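Side-chain contacts in GTP-binding protein (Sulfolobus solfataricus P2, PDB 2QTF), which hydrolyses GTP specifically and associates with the 50S ribosomal subunit, and may act in protein synthesis or ribosome biogenesis: residues A[7-10]-A[11-14]; A[71-74]-A[75-78]; A[91-94]-A[95-99]; A[275-278]-A[279-283]. All coordinates share one frame; numbering follows the deposited sequence.

Contact 1 of 4, residues A[7-10]-A[11-14]; sequences FVSK and EFEE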
loop_
_atom_site.group_PDB
_atom_site.type_symbol
_atom_site.label_atom_id
_atom_site.label_comp_id
_atom_site.label_asym_id
_atom_site.label_seq_id
_atom_site.Cartn_x
_atom_site.Cartn_y
_atom_site.Cartn_z
ATOM N N PHE A 7 1.807 2.412 17.676
ATOM C CA PHE A 7 0.729 3.063 18.405
ATOM C C PHE A 7 -0.383 3.452 17.494
ATOM O O PHE A 7 -0.162 4.217 16.510
ATOM C CB PHE A 7 1.268 4.347 19.085
ATOM C CG PHE A 7 2.228 4.047 20.174
ATOM C CD1 PHE A 7 1.833 4.183 21.505
ATOM C CD2 PHE A 7 3.490 3.498 19.887
ATOM C CE1 PHE A 7 2.732 3.880 22.519
ATOM C CE2 PHE A 7 4.385 3.156 20.903
ATOM C CZ PHE A 7 3.983 3.360 22.246
ATOM N N VAL A 8 -1.595 2.989 17.808
ATOM C CA VAL A 8 -2.745 3.160 16.900
ATOM C C VAL A 8 -4.073 3.035 17.688
ATOM O O VAL A 8 -4.139 2.215 18.604
ATOM C CB VAL A 8 -2.688 2.067 15.722
ATOM C CG1 VAL A 8 -2.767 0.652 16.258
ATOM C CG2 VAL A 8 -3.759 2.267 14.656
ATOM N N SER A 9 -5.109 3.763 17.301
ATOM C CA SER A 9 -6.451 3.609 17.951
ATOM C C SER A 9 -7.063 2.251 17.545
ATOM O O SER A 9 -6.687 1.649 16.483
ATOM C CB SER A 9 -7.349 4.713 17.423
ATOM O OG SER A 9 -7.682 4.407 16.048
ATOM N N LYS A 10 -8.053 1.730 18.301
ATOM C CA LYS A 10 -8.594 0.439 17.930
ATOM C C LYS A 10 -9.339 0.536 16.630
ATOM O O LYS A 10 -9.411 -0.442 15.908
ATOM C CB LYS A 10 -9.449 -0.195 19.067
ATOM C CG LYS A 10 -8.543 -0.946 20.081
ATOM C CD LYS A 10 -8.445 -2.425 19.665
ATOM C CE LYS A 10 -7.288 -3.140 20.261
ATOM N NZ LYS A 10 -7.155 -4.477 19.651
ATOM N N GLU A 11 -9.840 1.719 16.333
ATOM C CA GLU A 11 -10.598 1.993 15.173
ATOM C C GLU A 11 -9.705 1.738 13.936
ATOM O O GLU A 11 -10.146 1.113 12.948
ATOM C CB GLU A 11 -11.044 3.463 15.245
ATOM C CG GLU A 11 -11.374 4.050 13.873
ATOM C CD GLU A 11 -12.168 5.361 13.856
ATOM O OE1 GLU A 11 -11.807 6.391 14.526
ATOM O OE2 GLU A 11 -13.161 5.348 13.069
ATOM N N PHE A 12 -8.442 2.195 14.009
ATOM C CA PHE A 12 -7.509 2.071 12.866
ATOM C C PHE A 12 -6.584 0.911 12.904
ATOM O O PHE A 12 -5.809 0.711 11.950
ATOM C CB PHE A 12 -6.721 3.351 12.649
ATOM C CG PHE A 12 -7.611 4.508 12.309
ATOM C CD1 PHE A 12 -8.710 4.312 11.471
ATOM C CD2 PHE A 12 -7.377 5.770 12.811
ATOM C CE1 PHE A 12 -9.567 5.388 11.149
ATOM C CE2 PHE A 12 -8.233 6.832 12.522
ATOM C CZ PHE A 12 -9.320 6.648 11.689
ATOM N N GLU A 13 -6.627 0.145 13.990
ATOM C CA GLU A 13 -5.598 -0.853 14.197
ATOM C C GLU A 13 -5.389 -1.871 13.052
ATOM O O GLU A 13 -4.260 -2.210 12.652
ATOM C CB GLU A 13 -5.858 -1.621 15.502
ATOM C CG GLU A 13 -4.852 -2.680 15.744
ATOM C CD GLU A 13 -5.061 -3.421 17.102
ATOM O OE1 GLU A 13 -5.280 -2.664 18.091
ATOM O OE2 GLU A 13 -4.975 -4.710 17.127
ATOM N N GLU A 14 -6.491 -2.439 12.583
ATOM C CA GLU A 14 -6.405 -3.505 11.535
ATOM C C GLU A 14 -5.836 -2.896 10.253
ATOM O O GLU A 14 -4.982 -3.510 9.608
ATOM C CB GLU A 14 -7.808 -3.969 11.201
ATOM C CG GLU A 14 -7.969 -5.206 10.357
ATOM C CD GLU A 14 -9.479 -5.713 10.473
ATOM O OE1 GLU A 14 -10.413 -4.947 10.065
ATOM O OE2 GLU A 14 -9.706 -6.793 11.080
HETATM O O HOH W 1 -4.771 -0.453 19.421
HETATM O O HOH W 2 -9.307 -1.853 13.569
#

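Contact 2 of 4, residues A[71-74]-A[75-78]; sequences FINI and RREL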
loop_
_atom_site.group_PDB
_atom_site.type_symbol
_atom_site.label_atom_id
_atom_site.label_comp_id
_atom_site.label_asym_id
_atom_site.label_seq_id
_atom_site.Cartn_x
_atom_site.Cartn_y
_atom_site.Cartn_z
ATOM N N PHE A 71 8.411 15.157 16.715
ATOM C CA PHE A 71 9.569 14.580 15.986
ATOM C C PHE A 71 10.921 14.945 16.593
ATOM O O PHE A 71 11.845 14.111 16.642
ATOM C CB PHE A 71 9.599 15.004 14.517
ATOM C CG PHE A 71 8.717 14.154 13.629
ATOM C CD1 PHE A 71 9.107 12.861 13.263
ATOM C CD2 PHE A 71 7.505 14.666 13.157
ATOM C CE1 PHE A 71 8.271 12.075 12.431
ATOM C CE2 PHE A 71 6.647 13.871 12.328
ATOM C CZ PHE A 71 7.015 12.578 12.017
ATOM N N ILE A 72 11.121 16.223 16.911
ATOM C CA ILE A 72 12.418 16.627 17.412
ATOM C C ILE A 72 12.792 15.844 18.657
ATOM O O ILE A 72 13.926 15.317 18.733
ATOM C CB ILE A 72 12.493 18.176 17.721
ATOM C CG1 ILE A 72 12.563 18.947 16.367
ATOM C CG2 ILE A 72 13.815 18.541 18.604
ATOM C CD1 ILE A 72 11.738 20.259 16.356
ATOM N N ASN A 73 11.844 15.717 19.592
ATOM C CA ASN A 73 12.086 15.129 20.895
ATOM C C ASN A 73 12.184 13.599 20.788
ATOM O O ASN A 73 13.144 13.047 21.298
ATOM C CB ASN A 73 10.954 15.502 21.817
ATOM C CG ASN A 73 11.063 16.957 22.274
ATOM O OD1 ASN A 73 10.097 17.716 22.268
ATOM N ND2 ASN A 73 12.261 17.357 22.527
ATOM N N ILE A 74 11.251 12.947 20.050
ATOM C CA ILE A 74 11.353 11.470 19.792
ATOM C C ILE A 74 12.651 11.073 19.084
ATOM O O ILE A 74 13.293 10.120 19.522
ATOM C CB ILE A 74 10.141 10.948 19.037
ATOM C CG1 ILE A 74 8.873 11.341 19.827
ATOM C CG2 ILE A 74 10.302 9.494 18.661
ATOM C CD1 ILE A 74 7.563 10.935 19.056
ATOM N N ARG A 75 13.049 11.794 18.010
ATOM C CA ARG A 75 14.254 11.399 17.246
ATOM C C ARG A 75 15.496 11.530 18.092
ATOM O O ARG A 75 16.426 10.740 17.950
ATOM C CB ARG A 75 14.458 12.300 16.016
ATOM C CG ARG A 75 13.356 12.041 14.929
ATOM C CD ARG A 75 13.607 13.082 13.775
ATOM N NE ARG A 75 12.723 12.803 12.617
ATOM C CZ ARG A 75 12.584 13.657 11.596
ATOM N NH1 ARG A 75 13.237 14.827 11.654
ATOM N NH2 ARG A 75 11.850 13.295 10.528
ATOM N N ARG A 76 15.524 12.562 18.947
ATOM C CA ARG A 76 16.686 12.683 19.910
ATOM C C ARG A 76 16.784 11.487 20.843
ATOM O O ARG A 76 17.812 10.834 20.871
ATOM C CB ARG A 76 16.604 13.992 20.732
ATOM C CG ARG A 76 17.851 14.095 21.736
ATOM C CD ARG A 76 17.572 15.275 22.752
ATOM N NE ARG A 76 16.385 15.016 23.580
ATOM C CZ ARG A 76 15.260 15.707 23.529
ATOM N NH1 ARG A 76 15.076 16.718 22.673
ATOM N NH2 ARG A 76 14.307 15.368 24.330
ATOM N N GLU A 77 15.694 11.109 21.491
ATOM C CA GLU A 77 15.723 10.033 22.430
ATOM C C GLU A 77 16.092 8.721 21.773
ATOM O O GLU A 77 16.760 7.896 22.390
ATOM C CB GLU A 77 14.325 9.837 22.998
ATOM C CG GLU A 77 13.862 10.964 23.832
ATOM C CD GLU A 77 14.926 11.376 24.890
ATOM O OE1 GLU A 77 15.396 10.491 25.682
ATOM O OE2 GLU A 77 15.339 12.578 24.822
ATOM N N LEU A 78 15.658 8.527 20.511
ATOM C CA LEU A 78 15.743 7.214 19.864
ATOM C C LEU A 78 17.127 7.001 19.395
ATOM O O LEU A 78 17.463 5.869 19.052
ATOM C CB LEU A 78 14.742 7.064 18.707
ATOM C CG LEU A 78 13.328 6.819 19.237
ATOM C CD1 LEU A 78 12.351 6.551 18.081
ATOM C CD2 LEU A 78 13.270 5.697 20.241
#

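Contact 3 of 4, residues A[91-94]-A[95-99]; sequences LEIF and ALHAG. With CD (cadmium ion), chain B; CD (cadmium ion), chain C.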
loop_
_atom_site.group_PDB
_atom_site.type_symbol
_atom_site.label_atom_id
_atom_site.label_comp_id
_atom_site.label_asym_id
_atom_site.label_seq_id
_atom_site.Cartn_x
_atom_site.Cartn_y
_atom_site.Cartn_z
ATOM N N LEU A 91 4.477 7.360 3.006
ATOM C CA LEU A 91 5.529 7.687 2.029
ATOM C C LEU A 91 6.548 6.507 1.902
ATOM O O LEU A 91 7.054 6.207 0.801
ATOM C CB LEU A 91 6.285 9.034 2.360
ATOM C CG LEU A 91 5.360 10.267 2.082
ATOM C CD1 LEU A 91 6.008 11.454 2.788
ATOM C CD2 LEU A 91 5.255 10.382 0.515
ATOM N N GLU A 92 6.858 5.854 3.038
ATOM C CA GLU A 92 7.680 4.579 2.966
ATOM C C GLU A 92 7.057 3.474 2.078
ATOM O O GLU A 92 7.763 2.900 1.241
ATOM C CB GLU A 92 7.976 4.057 4.424
ATOM C CG GLU A 92 8.912 2.816 4.380
ATOM C CD GLU A 92 10.386 3.307 4.216
ATOM O OE1 GLU A 92 10.573 4.575 4.378
ATOM O OE2 GLU A 92 11.344 2.474 4.018
ATOM N N ILE A 93 5.734 3.218 2.227
ATOM C CA ILE A 93 4.987 2.255 1.374
ATOM C C ILE A 93 5.168 2.652 -0.091
ATOM O O ILE A 93 5.512 1.843 -0.951
ATOM C CB ILE A 93 3.474 2.252 1.754
ATOM C CG1 ILE A 93 3.335 1.727 3.183
ATOM C CG2 ILE A 93 2.649 1.474 0.682
ATOM C CD1 ILE A 93 1.927 1.876 3.733
ATOM N N PHE A 94 5.034 3.926 -0.345
ATOM C CA PHE A 94 5.127 4.408 -1.766
ATOM C C PHE A 94 6.537 4.175 -2.299
ATOM O O PHE A 94 6.699 3.662 -3.417
ATOM C CB PHE A 94 4.702 5.879 -1.925
ATOM C CG PHE A 94 3.285 6.230 -1.388
ATOM C CD1 PHE A 94 2.314 5.279 -1.191
ATOM C CD2 PHE A 94 2.952 7.599 -1.261
ATOM C CE1 PHE A 94 1.061 5.627 -0.666
ATOM C CE2 PHE A 94 1.640 8.005 -0.761
ATOM C CZ PHE A 94 0.713 7.019 -0.466
ATOM N N ALA A 95 7.539 4.540 -1.497
ATOM C CA ALA A 95 8.943 4.412 -1.883
ATOM C C ALA A 95 9.246 2.929 -2.218
ATOM O O ALA A 95 10.040 2.641 -3.083
ATOM C CB ALA A 95 9.826 4.922 -0.711
ATOM N N LEU A 96 8.691 1.993 -1.453
ATOM C CA LEU A 96 8.946 0.556 -1.658
ATOM C C LEU A 96 8.194 0.045 -2.879
ATOM O O LEU A 96 8.589 -0.980 -3.462
ATOM C CB LEU A 96 8.553 -0.235 -0.350
ATOM C CG LEU A 96 9.446 0.156 0.848
ATOM C CD1 LEU A 96 8.848 -0.684 2.152
ATOM C CD2 LEU A 96 10.984 -0.199 0.654
ATOM N N HIS A 97 7.133 0.755 -3.335
ATOM C CA HIS A 97 6.409 0.198 -4.475
ATOM C C HIS A 97 6.691 0.968 -5.759
ATOM O O HIS A 97 6.262 0.533 -6.826
ATOM C CB HIS A 97 4.907 0.206 -4.227
ATOM C CG HIS A 97 4.466 -0.777 -3.180
ATOM N ND1 HIS A 97 4.669 -0.588 -1.817
ATOM C CD2 HIS A 97 3.886 -1.983 -3.309
ATOM C CE1 HIS A 97 4.167 -1.630 -1.169
ATOM N NE2 HIS A 97 3.650 -2.462 -2.053
ATOM N N ALA A 98 7.364 2.110 -5.692
ATOM C CA ALA A 98 7.530 2.957 -6.871
ATOM C C ALA A 98 8.762 2.477 -7.659
ATOM O O ALA A 98 9.809 2.287 -7.094
ATOM C CB ALA A 98 7.736 4.429 -6.405
ATOM N N GLY A 99 8.643 2.306 -8.943
ATOM C CA GLY A 99 9.828 2.012 -9.756
ATOM C C GLY A 99 10.101 3.113 -10.791
ATOM O O GLY A 99 11.165 3.090 -11.429
HETATM CD CD CD B . 12.937 4.010 4.259
HETATM CD CD CD C . 2.511 -4.371 -1.714
HETATM O O HOH W 3 12.773 6.168 5.467
HETATM O O HOH W 4 12.768 3.158 6.718
HETATM O O HOH W 5 0.509 -3.222 -2.430
HETATM O O HOH W 6 1.637 -3.198 0.304
HETATM O O HOH W 7 1.103 -6.163 -1.492
#

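Contact 4 of 4, residues A[275-278]-A[279-283]; sequences IETL and QSSFE. With CD (cadmium ion), chain D.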
loop_
_atom_site.group_PDB
_atom_site.type_symbol
_atom_site.label_atom_id
_atom_site.label_comp_id
_atom_site.label_asym_id
_atom_site.label_seq_id
_atom_site.Cartn_x
_atom_site.Cartn_y
_atom_site.Cartn_z
ATOM N N ILE A 275 -20.182 -3.274 -2.963
ATOM C CA ILE A 275 -20.526 -2.463 -4.148
ATOM C C ILE A 275 -19.678 -1.177 -4.203
ATOM O O ILE A 275 -19.167 -0.783 -5.240
ATOM C CB ILE A 275 -22.045 -2.071 -4.131
ATOM C CG1 ILE A 275 -22.919 -3.290 -4.474
ATOM C CG2 ILE A 275 -22.324 -0.930 -5.132
ATOM C CD1 ILE A 275 -24.356 -3.078 -4.049
ATOM N N GLU A 276 -19.625 -0.516 -3.080
ATOM C CA GLU A 276 -18.847 0.735 -2.914
ATOM C C GLU A 276 -17.381 0.459 -3.212
ATOM O O GLU A 276 -16.714 1.248 -3.861
ATOM C CB GLU A 276 -18.924 1.227 -1.448
ATOM C CG GLU A 276 -20.349 1.698 -0.972
ATOM C CD GLU A 276 -20.310 2.147 0.549
ATOM O OE1 GLU A 276 -19.165 2.521 0.982
ATOM O OE2 GLU A 276 -21.384 2.119 1.311
ATOM N N THR A 277 -16.841 -0.626 -2.671
ATOM C CA THR A 277 -15.380 -0.920 -2.925
ATOM C C THR A 277 -15.078 -1.105 -4.429
ATOM O O THR A 277 -14.094 -0.601 -4.998
ATOM C CB THR A 277 -14.952 -2.132 -2.072
ATOM O OG1 THR A 277 -15.257 -1.788 -0.727
ATOM C CG2 THR A 277 -13.431 -2.329 -2.098
ATOM N N LEU A 278 -15.952 -1.840 -5.094
ATOM C CA LEU A 278 -15.852 -1.998 -6.551
ATOM C C LEU A 278 -16.057 -0.754 -7.263
ATOM O O LEU A 278 -15.343 -0.437 -8.179
ATOM C CB LEU A 278 -16.872 -3.060 -7.074
ATOM C CG LEU A 278 -16.587 -4.559 -6.915
ATOM C CD1 LEU A 278 -17.824 -5.255 -7.388
ATOM C CD2 LEU A 278 -15.440 -5.015 -7.864
ATOM N N GLN A 279 -17.083 0.004 -6.903
ATOM C CA GLN A 279 -17.210 1.279 -7.609
ATOM C C GLN A 279 -15.994 2.178 -7.393
ATOM O O GLN A 279 -15.532 2.750 -8.354
ATOM C CB GLN A 279 -18.545 2.029 -7.238
ATOM C CG GLN A 279 -19.792 1.385 -7.835
ATOM C CD GLN A 279 -21.020 1.812 -7.084
ATOM O OE1 GLN A 279 -20.918 2.244 -5.906
ATOM N NE2 GLN A 279 -22.213 1.657 -7.741
ATOM N N SER A 280 -15.452 2.292 -6.192
ATOM C CA SER A 280 -14.195 3.131 -6.070
ATOM C C SER A 280 -13.019 2.526 -6.765
ATOM O O SER A 280 -12.188 3.255 -7.260
ATOM C CB SER A 280 -13.668 3.342 -4.595
ATOM O OG SER A 280 -14.798 3.611 -3.765
ATOM N N SER A 281 -12.839 1.190 -6.659
ATOM C CA SER A 281 -11.639 0.535 -7.327
ATOM C C SER A 281 -11.616 0.916 -8.781
ATOM O O SER A 281 -10.568 1.337 -9.339
ATOM C CB SER A 281 -11.690 -1.001 -7.175
ATOM O OG SER A 281 -11.624 -1.339 -5.809
ATOM N N PHE A 282 -12.764 0.753 -9.450
ATOM C CA PHE A 282 -12.800 1.082 -10.903
ATOM C C PHE A 282 -12.753 2.555 -11.229
ATOM O O PHE A 282 -12.163 2.964 -12.241
ATOM C CB PHE A 282 -14.052 0.390 -11.576
ATOM C CG PHE A 282 -13.886 -1.136 -11.747
ATOM C CD1 PHE A 282 -12.902 -1.624 -12.623
ATOM C CD2 PHE A 282 -14.610 -2.021 -10.974
ATOM C CE1 PHE A 282 -12.670 -3.017 -12.779
ATOM C CE2 PHE A 282 -14.387 -3.417 -11.116
ATOM C CZ PHE A 282 -13.443 -3.910 -12.053
ATOM N N GLU A 283 -13.367 3.366 -10.353
ATOM C CA GLU A 283 -13.264 4.824 -10.521
ATOM C C GLU A 283 -11.808 5.252 -10.490
ATOM O O GLU A 283 -11.382 5.932 -11.376
ATOM C CB GLU A 283 -14.038 5.520 -9.399
ATOM C CG GLU A 283 -13.916 7.060 -9.389
ATOM C CD GLU A 283 -14.679 7.560 -8.163
ATOM O OE1 GLU A 283 -14.111 7.761 -7.060
ATOM O OE2 GLU A 283 -15.896 7.660 -8.297
HETATM CD CD CD D . -14.993 8.186 -5.126
HETATM O O HOH W 8 -13.659 6.494 -3.968
HETATM O O HOH W 9 -15.976 8.545 -2.698
#

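Contact 1 of 4, residues A[7-10]-A[11-14]
V8 lays its CG2 methyl against the CB of F12, 3.7 Å away, while its CG1 faces the CA and CB of E13. With CG2 placed anti to the backbone N (CG1 at chi1 62°), the isopropyl group rests on F12 and E13, where helix 13-22 begins; V8 also packs on I30 and F63. S9 comes next, in the turn that carries the chain from strand 2-7 into that helix. Its hydroxyl oxygen OG takes the backbone N-H of F12 at 3.1 Å with a fairly straight 151° bond, whereas the bond from F12 N to the backbone O of S9 is weak. The same OG sits 3.5 Å from CD2 of the F12 ring, an oblique approach, and one face of that ring carries CG of E11, which lies off toward its rim.

On the solvent side K10 and E13 run alongside each other, pointing the same way. The lysine bends at chi2 (-93°), which brings its ammonium NZ to 3.0 Å from OE1 of E13 in a salt bridge. A water donates to that OE1 and to V8 O, and a second water links K10 O to E14 N. The salt bridge and the first water thus tie the E13 carboxylate to K10 and to V8 O, which probably keeps the glutamate ionised.

Contact 2 of 4, residues A[71-74]-A[75-78]
I74 and L78 lie side by side one helical turn apart, with CG2 of I74 and CD1 of L78 meeting at 3.6 Å. This is the apolar flank of helix 68-78, and both side chains press on V83 of the adjoining strand.

A turn earlier, F71 meets R75 differently. R75 is stretched straight from CG to NE, so its aliphatic stem passes over F71 O and its guanidinium arrives beside the ring, with NE 3.7 Å from CD1 of F71. Ring and guanidinium are inclined by 55°, well short of a parallel stack, and CB of F71 lies over one guanidinium face near the rim. The polar end of R75 has its main partner outside the pair: NH2 forms a salt bridge with E115 of helix 101-121, which probably sets its direction. The same helix packs on F71 through Y114 and I118.

N73 and R76 point the same way on the outer flank. The N73 backbone O sits centrally over one face of the R76 guanidinium, 4.0 Å above its plane. R76 bends at chi3 (63°), and its NE makes a salt-bridging hydrogen bond to OE2 of E77 at 2.9 Å, 22° out of the guanidinium plane; the bond from NH2 to the same oxygen is weak. The other carboxylate oxygen of E77 pairs with K52 of helix 45-52. The backbone is held by i-to-i+4 bonds, such as R75 N to F71 O at 2.9 Å. The helix is the connecting one of a beta-alpha-beta unit, between strands 59-62 and 82-84 of the parallel four-stranded sheet.

Contact 3 of 4, residues A[91-94]-A[95-99]
H97 turns its imidazole back onto the preceding turn, where ND1 donates to I93 O at 2.7 Å. The bond is close to straight (162°), and the oxygen meets the ring at its edge, only 9° out of plane. The backbone N of H97 binds F94 O at 2.9 Å, from above that carbonyl plane, and has only a weak bond to I93 O. Further back, A95 N and L96 N make ordinary helical bonds to L91 O and E92 O.

These bonds wind up helix 86-97, which follows the last strand of the parallel four-stranded sheet; A98 is the first residue to leave helical geometry. The last turns lie against helix 245-253 of the GTPase domain: L91 and F94 touch A247, F94 and A98 touch T251.

Two side chains bind cadmium ions. NE2 of H97 holds one at 2.2 Å, with three waters and, from elsewhere in the structure, further ligand atoms that include D232, a predicted GTP-binding residue; the ND1 bond to I93 O probably helps hold the ring's rotation, with NE2 toward the metal. E92 grips a different cadmium through both carboxylate oxygens, OE1 at 2.4 Å and OE2 at 2.2 Å, and two waters also bind it.

Among van der Waals contacts, I93 CG2 lies alongside the H97 imidazole, 3.8 Å from ND1, and L96 brings CD1 to 4.1 Å from CG of E92.

Contact 4 of 4, residues A[275-278]-A[279-283]
Q279 lies alongside I275, both side chains pointing the same way. From its root, CB of Q279 is 3.5 Å from I275 O and CG keeps close to the same oxygen; CG stands beside the backbone N (chi1 -72°) and the chain then runs out extended. CD of Q279 reaches CG2 of I275 at 3.6 Å, and at the tip OE1 and NE2 both rest near that same methyl.

This is the middle of helix 271-288, the connection between parallel strands 260-266 and 295-300 in the six-stranded sheet of the GTPase domain. CD2 of L278 touches CE2 of F282 at 3.8 Å, and both side chains meet S320 of helix 309-323 and strand 260-266. T277 and S280 touch Y187, an inferred GTP-binding residue of the P-loop region.

S281 puts two donors on T277 O: its backbone N at 2.7 Å and its OG, also at 2.7 Å, from opposite faces of that carbonyl plane. The buried hydroxyl is thereby satisfied within the helix, while OG1 of T277 bonds to L273 O. E283 is exposed and its OE1 binds a cadmium ion at 2.2 Å; one of the two waters on that metal makes a weak bond to S280 OG.

The four contacts follow one another along the chain and none touches another. Contact 1 leads from strand 2-7 into helix 13-22 and contact 2 lies on helix 68-78, both beside the parallel four-stranded sheet, their centres about 23 Å apart. Contact 3 closes helix 86-97, nearest the middle of the chain and about 22 to 24 Å from the centres of the others. Contact 4 sits in the GTPase domain with its own six-stranded sheet, its centre about 41 Å from that of contact 2 across the chain's centre. Contact 3 lies where the N-terminal part meets the GTPase domain: its helix packs on helix 245-253, and in this crystal H97 and D232 share a cadmium ion.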